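Local coordinates for protein arginine kinase (Anthopleura japonica, PDB 4RF6) that catalyses the reversible transfer of phosphate from ATP to L-arginine, giving phosphoarginine and ADP, with two phosphagen kinase units joined in one chain, at residues G168-K173 with L253-N258; F225-W228 with H234-I237. All coordinates share one frame; numbering follows the deposited sequence.

Contact 1 (G168-K173 with L253-N258); sequences GDLAGK and LCRAVN
Asp169 and Arg255 come from opposite directions and join in a salt bridge in which a single guanidinium nitrogen serves both carboxylate oxygens: Arg255 NH2 lies 2.6 Å from Asp169 OD1 and 2.7 Å from Asp169 OD2. Because one nitrogen is shared, each hydrogen bond is bent, at 123° and 124°, and weak as such, so the attraction is probably largely one of charge. The two flat groups are nearly coplanar, 29° apart, with the carboxylate at the edge of the guanidinium. Arginine suits this exposed helix position, which faces the turn: its long chain, bent at chi2 and chi3, spans to Asp169 while Ser251 OG takes a weak hydrogen bond from NH1.

Beside the ion pair, Leu170 reaches toward the helix. Leu170 CD1 touches Ala256 CB at 3.8 Å and lies 3.9 Å from Arg255 CB, so one methyl bears on two successive helix residues. The small Ala256 lets the leucine come close to the helix backbone.

Tyr218 and Asn220 bond to the carbonyls of Leu170 and Asp169, tying the short 3-10 turn to strand 216-220. Leu170 also rests on Phe225 of strand 225-229, while Leu253 and Val257, on another side of helix 246-264, pack on strands 127-136 and 235-242.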
loop_
_atom_site.group_PDB
_atom_site.type_symbol
_atom_site.label_atom_id
_atom_site.label_comp_id
_atom_site.label_asym_id
_atom_site.label_seq_id
_atom_site.Cartn_x
_atom_site.Cartn_y
_atom_site.Cartn_z
ATOM N N GLY A 168 10.329 -20.079 4.056
ATOM C CA GLY A 168 9.924 -19.305 2.897
ATOM C C GLY A 168 9.328 -17.956 3.239
ATOM O O GLY A 168 9.890 -17.209 4.039
ATOM N N ASP A 169 8.187 -17.640 2.630
ATOM C CA ASP A 169 7.560 -16.341 2.845
ATOM C C ASP A 169 6.956 -16.209 4.242
ATOM O O ASP A 169 6.669 -15.096 4.688
ATOM C CB ASP A 169 6.506 -16.054 1.769
ATOM C CG ASP A 169 5.308 -16.976 1.862
ATOM O OD1 ASP A 169 5.459 -18.105 2.377
ATOM O OD2 ASP A 169 4.214 -16.577 1.409
ATOM N N LEU A 170 6.760 -17.336 4.926
ATOM C CA LEU A 170 6.214 -17.320 6.286
ATOM C C LEU A 170 7.303 -17.139 7.347
ATOM O O LEU A 170 7.009 -16.899 8.524
ATOM C CB LEU A 170 5.396 -18.587 6.564
ATOM C CG LEU A 170 3.987 -18.617 5.966
ATOM C CD1 LEU A 170 3.315 -19.954 6.199
ATOM C CD2 LEU A 170 3.136 -17.498 6.547
ATOM N N ALA A 171 8.560 -17.257 6.926
ATOM C CA ALA A 171 9.689 -17.050 7.833
ATOM C C ALA A 171 9.676 -15.632 8.382
ATOM O O ALA A 171 9.383 -14.675 7.655
ATOM C CB ALA A 171 11.010 -17.334 7.136
ATOM N N GLY A 172 10.009 -15.503 9.663
ATOM C CA GLY A 172 9.986 -14.219 10.337
ATOM C C GLY A 172 10.458 -14.337 11.773
ATOM O O GLY A 172 11.181 -15.275 12.116
ATOM N N LYS A 173 10.034 -13.400 12.619
ATOM C CA LYS A 173 10.569 -13.283 13.975
ATOM C C LYS A 173 9.453 -13.146 15.012
ATOM O O LYS A 173 8.381 -12.605 14.715
ATOM C CB LYS A 173 11.527 -12.083 14.039
ATOM C CG LYS A 173 11.771 -11.480 15.427
ATOM C CD LYS A 173 12.881 -12.190 16.194
ATOM C CE LYS A 173 13.591 -11.236 17.153
ATOM N NZ LYS A 173 12.679 -10.676 18.194
ATOM N N LEU A 253 -2.342 -17.908 4.564
ATOM C CA LEU A 253 -3.031 -18.114 5.835
ATOM C C LEU A 253 -3.137 -19.600 6.152
ATOM O O LEU A 253 -2.733 -20.051 7.230
ATOM C CB LEU A 253 -4.429 -17.495 5.811
ATOM C CG LEU A 253 -5.218 -17.676 7.110
ATOM C CD1 LEU A 253 -4.489 -17.017 8.267
ATOM C CD2 LEU A 253 -6.636 -17.132 6.992
ATOM N N CYS A 254 -3.678 -20.356 5.200
ATOM C CA CYS A 254 -3.895 -21.786 5.386
ATOM C C CYS A 254 -2.604 -22.534 5.686
ATOM O O CYS A 254 -2.557 -23.357 6.604
ATOM C CB CYS A 254 -4.589 -22.380 4.164
ATOM S SG CYS A 254 -6.336 -21.936 4.091
ATOM N N ARG A 255 -1.560 -22.235 4.917
ATOM C CA ARG A 255 -0.249 -22.849 5.121
ATOM C C ARG A 255 0.193 -22.764 6.582
ATOM O O ARG A 255 0.621 -23.757 7.170
ATOM C CB ARG A 255 0.794 -22.195 4.210
ATOM C CG ARG A 255 1.277 -23.089 3.070
ATOM C CD ARG A 255 1.498 -22.288 1.793
ATOM N NE ARG A 255 2.349 -21.124 2.027
ATOM C CZ ARG A 255 2.269 -19.989 1.340
ATOM N NH1 ARG A 255 1.376 -19.857 0.368
ATOM N NH2 ARG A 255 3.079 -18.982 1.629
ATOM N N ALA A 256 0.058 -21.581 7.174
ATOM C CA ALA A 256 0.472 -21.378 8.561
ATOM C C ALA A 256 -0.470 -22.047 9.560
ATOM O O ALA A 256 -0.018 -22.685 10.514
ATOM C CB ALA A 256 0.598 -19.899 8.867
ATOM N N VAL A 257 -1.776 -21.880 9.350
ATOM C CA VAL A 257 -2.775 -22.386 10.289
ATOM C C VAL A 257 -2.788 -23.915 10.328
ATOM O O VAL A 257 -2.846 -24.521 11.402
ATOM C CB VAL A 257 -4.187 -21.847 9.965
ATOM C CG1 VAL A 257 -5.229 -22.500 10.866
ATOM C CG2 VAL A 257 -4.230 -20.323 10.121
ATOM N N ASN A 258 -2.725 -24.538 9.154
ATOM C CA ASN A 258 -2.703 -25.995 9.077
ATOM C C ASN A 258 -1.470 -26.604 9.754
ATOM O O ASN A 258 -1.556 -27.661 10.381
ATOM C CB ASN A 258 -2.835 -26.461 7.619
ATOM C CG ASN A 258 -4.238 -26.264 7.068
ATOM O OD1 ASN A 258 -5.220 -26.327 7.807
ATOM N ND2 ASN A 258 -4.338 -26.024 5.764
#

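Contact 2 (F225-W228 with H234-I237); sequences FLVW and HLRI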
loop_
_atom_site.group_PDB
_atom_site.type_symbol
_atom_site.label_atom_id
_atom_site.label_comp_id
_atom_site.label_asym_id
_atom_site.label_seq_id
_atom_site.Cartn_x
_atom_site.Cartn_y
_atom_site.Cartn_z
ATOM N N PHE A 225 2.082 -11.376 6.964
ATOM C CA PHE A 225 1.564 -12.399 7.855
ATOM C C PHE A 225 1.846 -11.960 9.279
ATOM O O PHE A 225 2.985 -11.616 9.612
ATOM C CB PHE A 225 2.233 -13.744 7.572
ATOM C CG PHE A 225 1.813 -14.832 8.514
ATOM C CD1 PHE A 225 0.603 -15.490 8.336
ATOM C CD2 PHE A 225 2.622 -15.192 9.581
ATOM C CE1 PHE A 225 0.204 -16.490 9.207
ATOM C CE2 PHE A 225 2.237 -16.191 10.456
ATOM C CZ PHE A 225 1.024 -16.841 10.271
ATOM N N LEU A 226 0.809 -11.959 10.113
ATOM C CA LEU A 226 0.916 -11.445 11.474
ATOM C C LEU A 226 0.140 -12.332 12.435
ATOM O O LEU A 226 -0.991 -12.736 12.145
ATOM C CB LEU A 226 0.369 -10.015 11.534
ATOM C CG LEU A 226 0.179 -9.372 12.907
ATOM C CD1 LEU A 226 1.533 -9.099 13.541
ATOM C CD2 LEU A 226 -0.643 -8.086 12.807
ATOM N N VAL A 227 0.752 -12.642 13.577
ATOM C CA VAL A 227 0.082 -13.412 14.620
ATOM C C VAL A 227 0.081 -12.628 15.931
ATOM O O VAL A 227 1.129 -12.163 16.381
ATOM C CB VAL A 227 0.763 -14.781 14.864
ATOM C CG1 VAL A 227 0.053 -15.541 15.983
ATOM C CG2 VAL A 227 0.801 -15.618 13.583
ATOM N N TRP A 228 -1.096 -12.466 16.531
ATOM C CA TRP A 228 -1.178 -11.993 17.906
ATOM C C TRP A 228 -1.354 -13.196 18.809
ATOM O O TRP A 228 -2.242 -14.030 18.598
ATOM C CB TRP A 228 -2.323 -11.006 18.098
ATOM C CG TRP A 228 -2.010 -9.651 17.555
ATOM C CD1 TRP A 228 -0.860 -9.265 16.919
ATOM C CD2 TRP A 228 -2.853 -8.489 17.586
ATOM N NE1 TRP A 228 -0.937 -7.940 16.559
ATOM C CE2 TRP A 228 -2.158 -7.440 16.959
ATOM C CE3 TRP A 228 -4.140 -8.238 18.089
ATOM C CZ2 TRP A 228 -2.695 -6.155 16.817
ATOM C CZ3 TRP A 228 -4.675 -6.960 17.949
ATOM C CH2 TRP A 228 -3.955 -5.939 17.318
ATOM N N HIS A 234 -6.173 -17.439 22.080
ATOM C CA HIS A 234 -4.791 -17.915 22.072
ATOM C C HIS A 234 -4.071 -17.406 20.825
ATOM O O HIS A 234 -2.911 -16.994 20.875
ATOM C CB HIS A 234 -4.735 -19.447 22.098
ATOM C CG HIS A 234 -5.407 -20.061 23.285
ATOM N ND1 HIS A 234 -5.598 -21.421 23.410
ATOM C CD2 HIS A 234 -5.932 -19.503 24.400
ATOM C CE1 HIS A 234 -6.213 -21.673 24.552
ATOM N NE2 HIS A 234 -6.431 -20.525 25.170
ATOM N N LEU A 235 -4.780 -17.423 19.705
ATOM C CA LEU A 235 -4.205 -17.007 18.440
ATOM C C LEU A 235 -5.148 -16.099 17.670
ATOM O O LEU A 235 -6.342 -16.399 17.523
ATOM C CB LEU A 235 -3.870 -18.228 17.582
ATOM C CG LEU A 235 -2.889 -19.224 18.195
ATOM C CD1 LEU A 235 -2.990 -20.584 17.521
ATOM C CD2 LEU A 235 -1.483 -18.690 18.077
ATOM N N ARG A 236 -4.605 -14.985 17.194
ATOM C CA ARG A 236 -5.250 -14.197 16.160
ATOM C C ARG A 236 -4.278 -14.161 14.988
ATOM O O ARG A 236 -3.207 -13.554 15.070
ATOM C CB ARG A 236 -5.562 -12.778 16.633
ATOM C CG ARG A 236 -6.403 -12.009 15.617
ATOM C CD ARG A 236 -6.476 -10.526 15.918
ATOM N NE ARG A 236 -7.307 -10.235 17.082
ATOM C CZ ARG A 236 -7.799 -9.032 17.361
ATOM N NH1 ARG A 236 -7.550 -8.013 16.548
ATOM N NH2 ARG A 236 -8.546 -8.845 18.445
ATOM N N ILE A 237 -4.651 -14.830 13.905
ATOM C CA ILE A 237 -3.757 -15.047 12.777
ATOM C C ILE A 237 -4.249 -14.283 11.556
ATOM O O ILE A 237 -5.369 -14.505 11.091
ATOM C CB ILE A 237 -3.679 -16.538 12.444
ATOM C CG1 ILE A 237 -3.344 -17.339 13.706
ATOM C CG2 ILE A 237 -2.658 -16.784 11.352
ATOM C CD1 ILE A 237 -3.717 -18.824 13.631
#
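Trp228 and Arg236 form a hydrogen-bonded antiparallel pair, and their side chains rise together from the same face of the sheet. The arginine leaves with CG anti to its own N (chi1 -172°) and bends at chi3, bringing its guanidinium alongside the six-membered part of the indole. Trp228 CZ3 is 3.4 Å from Arg236 NH1, and CE3 sits over one guanidinium face, offset toward its rim; the planes are 32° apart, so the groups lean together without stacking flat. The six-membered ring thus packs against one face of the guanidinium. Their polar ends have partners beyond the hairpin strands: Arg236 NH2 makes a salt bridge with Glu231 OE2, and Trp228 NE1 donates to Phe193 O. Arg236 is a predicted ATP-binding residue, and this packing may help to position it.

Two nearly straight backbone bonds hold the pair in register, Trp228 N to Arg236 O at 2.8 Å and Arg236 N to Trp228 O at 2.9 Å.

The other face is apolar. Val227 stands in a non-hydrogen-bonded pair with Ile237, and its two branches part: Val227 CG1 approaches Leu235 CD2 at 4.1 Å, while Val227 CG2 faces Ile237 CG2 at 4.3 Å. Ile237 CG2 also projects against the Phe225 ring, 3.6 Å from Phe225 CE1, filling the step between the ring and Val227. Beta-branched residues suit these strand positions, and the Phe225 ring meets the methyl at CE1 and CZ.

On this face Phe225, Leu235 and Ile237 pack against helix 246-264, and Leu235 also reaches helix 149-163. The hairpin is flanked by strand 216-220 beside Val227 and by strand 127-136 beside Ile237.

Following the chain, residues 168-173 come first, at the entry to edge strand 172-176. The sheet then builds inward through strand 216-220 to the hairpin whose strands pair in contact 2, a short closure with only five residues between its segments. Strand 235-242 leads on into helix 246-264, where 253-258 returns to the starting turn and contact 1 closes a much longer loop of 79 intervening residues. Contact 2 therefore lies wholly within that loop; the two do not cross. They meet in one apolar layer: Phe225 CZ is 3.4 Å from Ala256 CB, and Ile237 CG2 is 3.6 Å from Leu253 CD1. Together they join sheet edge, the hairpin two strands in from it and covering helix of the first catalytic domain.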